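CurG, CurH fusion protein (Moorea producens 3L, PDB 4MYY) is an engineered fusion of the CurG C-terminal and CurH N-terminal docking domains, which together probably link successive modules of the curacin A polyketide synthase. Local coordinates at residues 57-62 with 68-73. Sequence-based numbering, arbitrary orientation.
Sequences QQIKQL and AALALK
Ile59 and Leu70 mark the closest backbone approach, with Ile59 CA and Leu70 CA 9.1 Å apart, a spacing bridged by side chains alone. Segment 57-62 carries the C-terminal part of helix 42-61, and Leu62 N makes a hydrogen bond back to Ile59 O at 3.0 Å. Segment 68-73 lies within helix 64-82; the hydrogen bonds from Leu72 N to Ala68 O (3.0 Å) and from Lys73 N to Ala69 O (2.9 Å) are consistent with an uninterrupted helix.

The contact is small, 86 Å² over both sides, and rests on one methyl. Leu70 points its CB at the opposite segment; CG, anti to the backbone N (chi1 174°), is carried outward, and chi2 of 65° sets CD2 roughly anti to CA, making it the leading atom. That methyl meets Ile59 CG1 at 4.0 Å and Leu62 CD1 at 4.1 Å. Each of these two side chains crosses that of Leu70 at roughly a right angle. The Ile59 CB leaves its backbone alongside the partner, and the CG1 branch, anti to the carbonyl carbon (chi1 -73°), turns in to make the touch. Leu62 instead directs its CB toward the partner helix. These distances indicate ordinary van der Waals contact between three buried aliphatic side chains.

Leu28 of helix 17-32 touches both Ile59 and Leu70, and Leu4 of the second subunit packs on Ile59. In this engineered fusion, helix 17-32 of the CurG part thus lies against a contact whose two segments both belong to the CurH part. A hydrogen bond between Ile59 O and Arg67 NH1 further ties the first helix to the second. Helices 42-61 and 64-82 are consecutive helices joined by a short connection, packed through apolar side chains within the all-helical class 2 docking-domain dimer.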
loop_
_atom_site.group_PDB
_atom_site.type_symbol
_atom_site.label_atom_id
_atom_site.label_comp_id
_atom_site.label_asym_id
_atom_site.label_seq_id
_atom_site.Cartn_x
_atom_site.Cartn_y
_atom_site.Cartn_z
ATOM N N GLN B 57 -7.187 -7.767 -15.556
ATOM C CA GLN B 57 -8.060 -7.016 -16.443
ATOM C C GLN B 57 -8.743 -5.880 -15.687
ATOM O O GLN B 57 -8.806 -4.748 -16.173
ATOM C CB GLN B 57 -9.105 -7.954 -17.100
ATOM C CG GLN B 57 -10.177 -7.235 -17.919
ATOM C CD GLN B 57 -9.617 -6.456 -19.101
ATOM O OE1 GLN B 57 -8.963 -7.023 -19.985
ATOM N NE2 GLN B 57 -9.882 -5.145 -19.129
ATOM N N GLN B 58 -9.227 -6.174 -14.480
ATOM C CA GLN B 58 -9.918 -5.180 -13.699
ATOM C C GLN B 58 -8.963 -4.069 -13.298
ATOM O O GLN B 58 -9.287 -2.882 -13.387
ATOM C CB GLN B 58 -10.529 -5.821 -12.469
ATOM C CG GLN B 58 -11.703 -6.754 -12.798
ATOM C CD GLN B 58 -12.189 -7.439 -11.541
ATOM O OE1 GLN B 58 -12.763 -6.798 -10.657
ATOM N NE2 GLN B 58 -11.910 -8.715 -11.428
ATOM N N ILE B 59 -7.778 -4.470 -12.860
ATOM C CA ILE B 59 -6.781 -3.498 -12.422
ATOM C C ILE B 59 -6.361 -2.554 -13.550
ATOM O O ILE B 59 -6.164 -1.359 -13.314
ATOM C CB ILE B 59 -5.553 -4.225 -11.827
ATOM C CG1 ILE B 59 -5.949 -4.788 -10.462
ATOM C CG2 ILE B 59 -4.377 -3.281 -11.715
ATOM C CD1 ILE B 59 -5.025 -5.876 -9.970
ATOM N N LYS B 60 -6.235 -3.101 -14.763
ATOM C CA LYS B 60 -5.890 -2.309 -15.944
ATOM C C LYS B 60 -6.861 -1.142 -16.178
ATOM O O LYS B 60 -6.476 -0.087 -16.694
ATOM C CB LYS B 60 -5.866 -3.248 -17.159
ATOM C CG LYS B 60 -5.394 -2.620 -18.448
ATOM C CD LYS B 60 -5.105 -3.683 -19.490
ATOM C CE LYS B 60 -6.382 -4.339 -20.007
ATOM N NZ LYS B 60 -6.080 -5.470 -20.930
ATOM N N GLN B 61 -8.116 -1.342 -15.791
ATOM C CA GLN B 61 -9.177 -0.345 -16.010
ATOM C C GLN B 61 -9.287 0.669 -14.876
ATOM O O GLN B 61 -10.004 1.657 -14.987
ATOM C CB GLN B 61 -10.522 -1.047 -16.234
ATOM C CG GLN B 61 -10.512 -2.066 -17.357
ATOM C CD GLN B 61 -11.912 -2.420 -17.793
ATOM O OE1 GLN B 61 -12.360 -3.557 -17.629
ATOM N NE2 GLN B 61 -12.619 -1.441 -18.341
ATOM N N LEU B 62 -8.566 0.431 -13.781
ATOM C CA LEU B 62 -8.553 1.345 -12.648
ATOM C C LEU B 62 -7.676 2.566 -12.898
ATOM O O LEU B 62 -6.721 2.512 -13.677
ATOM C CB LEU B 62 -8.064 0.617 -11.384
ATOM C CG LEU B 62 -8.920 -0.544 -10.847
ATOM C CD1 LEU B 62 -8.203 -1.119 -9.620
ATOM C CD2 LEU B 62 -10.330 -0.094 -10.479
ATOM N N ALA B 68 -3.493 2.532 -6.291
ATOM C CA ALA B 68 -2.717 2.812 -5.088
ATOM C C ALA B 68 -3.545 2.437 -3.870
ATOM O O ALA B 68 -3.045 1.744 -2.959
ATOM C CB ALA B 68 -2.316 4.288 -5.047
ATOM N N ALA B 69 -4.811 2.871 -3.868
ATOM C CA ALA B 69 -5.687 2.588 -2.749
ATOM C C ALA B 69 -5.925 1.095 -2.578
ATOM O O ALA B 69 -6.002 0.622 -1.427
ATOM C CB ALA B 69 -6.997 3.361 -2.846
ATOM N N LEU B 70 -6.024 0.362 -3.697
ATOM C CA LEU B 70 -6.207 -1.104 -3.673
ATOM C C LEU B 70 -4.999 -1.790 -3.029
ATOM O O LEU B 70 -5.161 -2.659 -2.161
ATOM C CB LEU B 70 -6.411 -1.620 -5.100
ATOM C CG LEU B 70 -6.479 -3.136 -5.233
ATOM C CD1 LEU B 70 -7.719 -3.660 -4.513
ATOM C CD2 LEU B 70 -6.496 -3.469 -6.722
ATOM N N ALA B 71 -3.792 -1.418 -3.459
ATOM C CA ALA B 71 -2.566 -1.944 -2.847
ATOM C C ALA B 71 -2.551 -1.694 -1.349
ATOM O O ALA B 71 -2.183 -2.594 -0.596
ATOM C CB ALA B 71 -1.340 -1.296 -3.467
ATOM N N LEU B 72 -2.922 -0.486 -0.917
ATOM C CA LEU B 72 -2.823 -0.135 0.518
ATOM C C LEU B 72 -3.809 -0.961 1.293
ATOM O O LEU B 72 -3.467 -1.484 2.337
ATOM C CB LEU B 72 -3.159 1.324 0.768
ATOM C CG LEU B 72 -2.243 2.394 0.232
ATOM C CD1 LEU B 72 -2.785 3.741 0.696
ATOM C CD2 LEU B 72 -0.849 2.159 0.792
ATOM N N LYS B 73 -5.033 -1.053 0.784
ATOM C CA LYS B 73 -6.049 -1.876 1.448
ATOM C C LYS B 73 -5.646 -3.322 1.594
ATOM O O LYS B 73 -5.875 -3.939 2.627
ATOM C CB LYS B 73 -7.364 -1.801 0.695
ATOM C CG LYS B 73 -8.293 -0.806 1.299
ATOM C CD LYS B 73 -8.940 -1.462 2.500
ATOM C CE LYS B 73 -10.183 -0.717 2.902
ATOM N NZ LYS B 73 -10.761 -1.384 4.093
#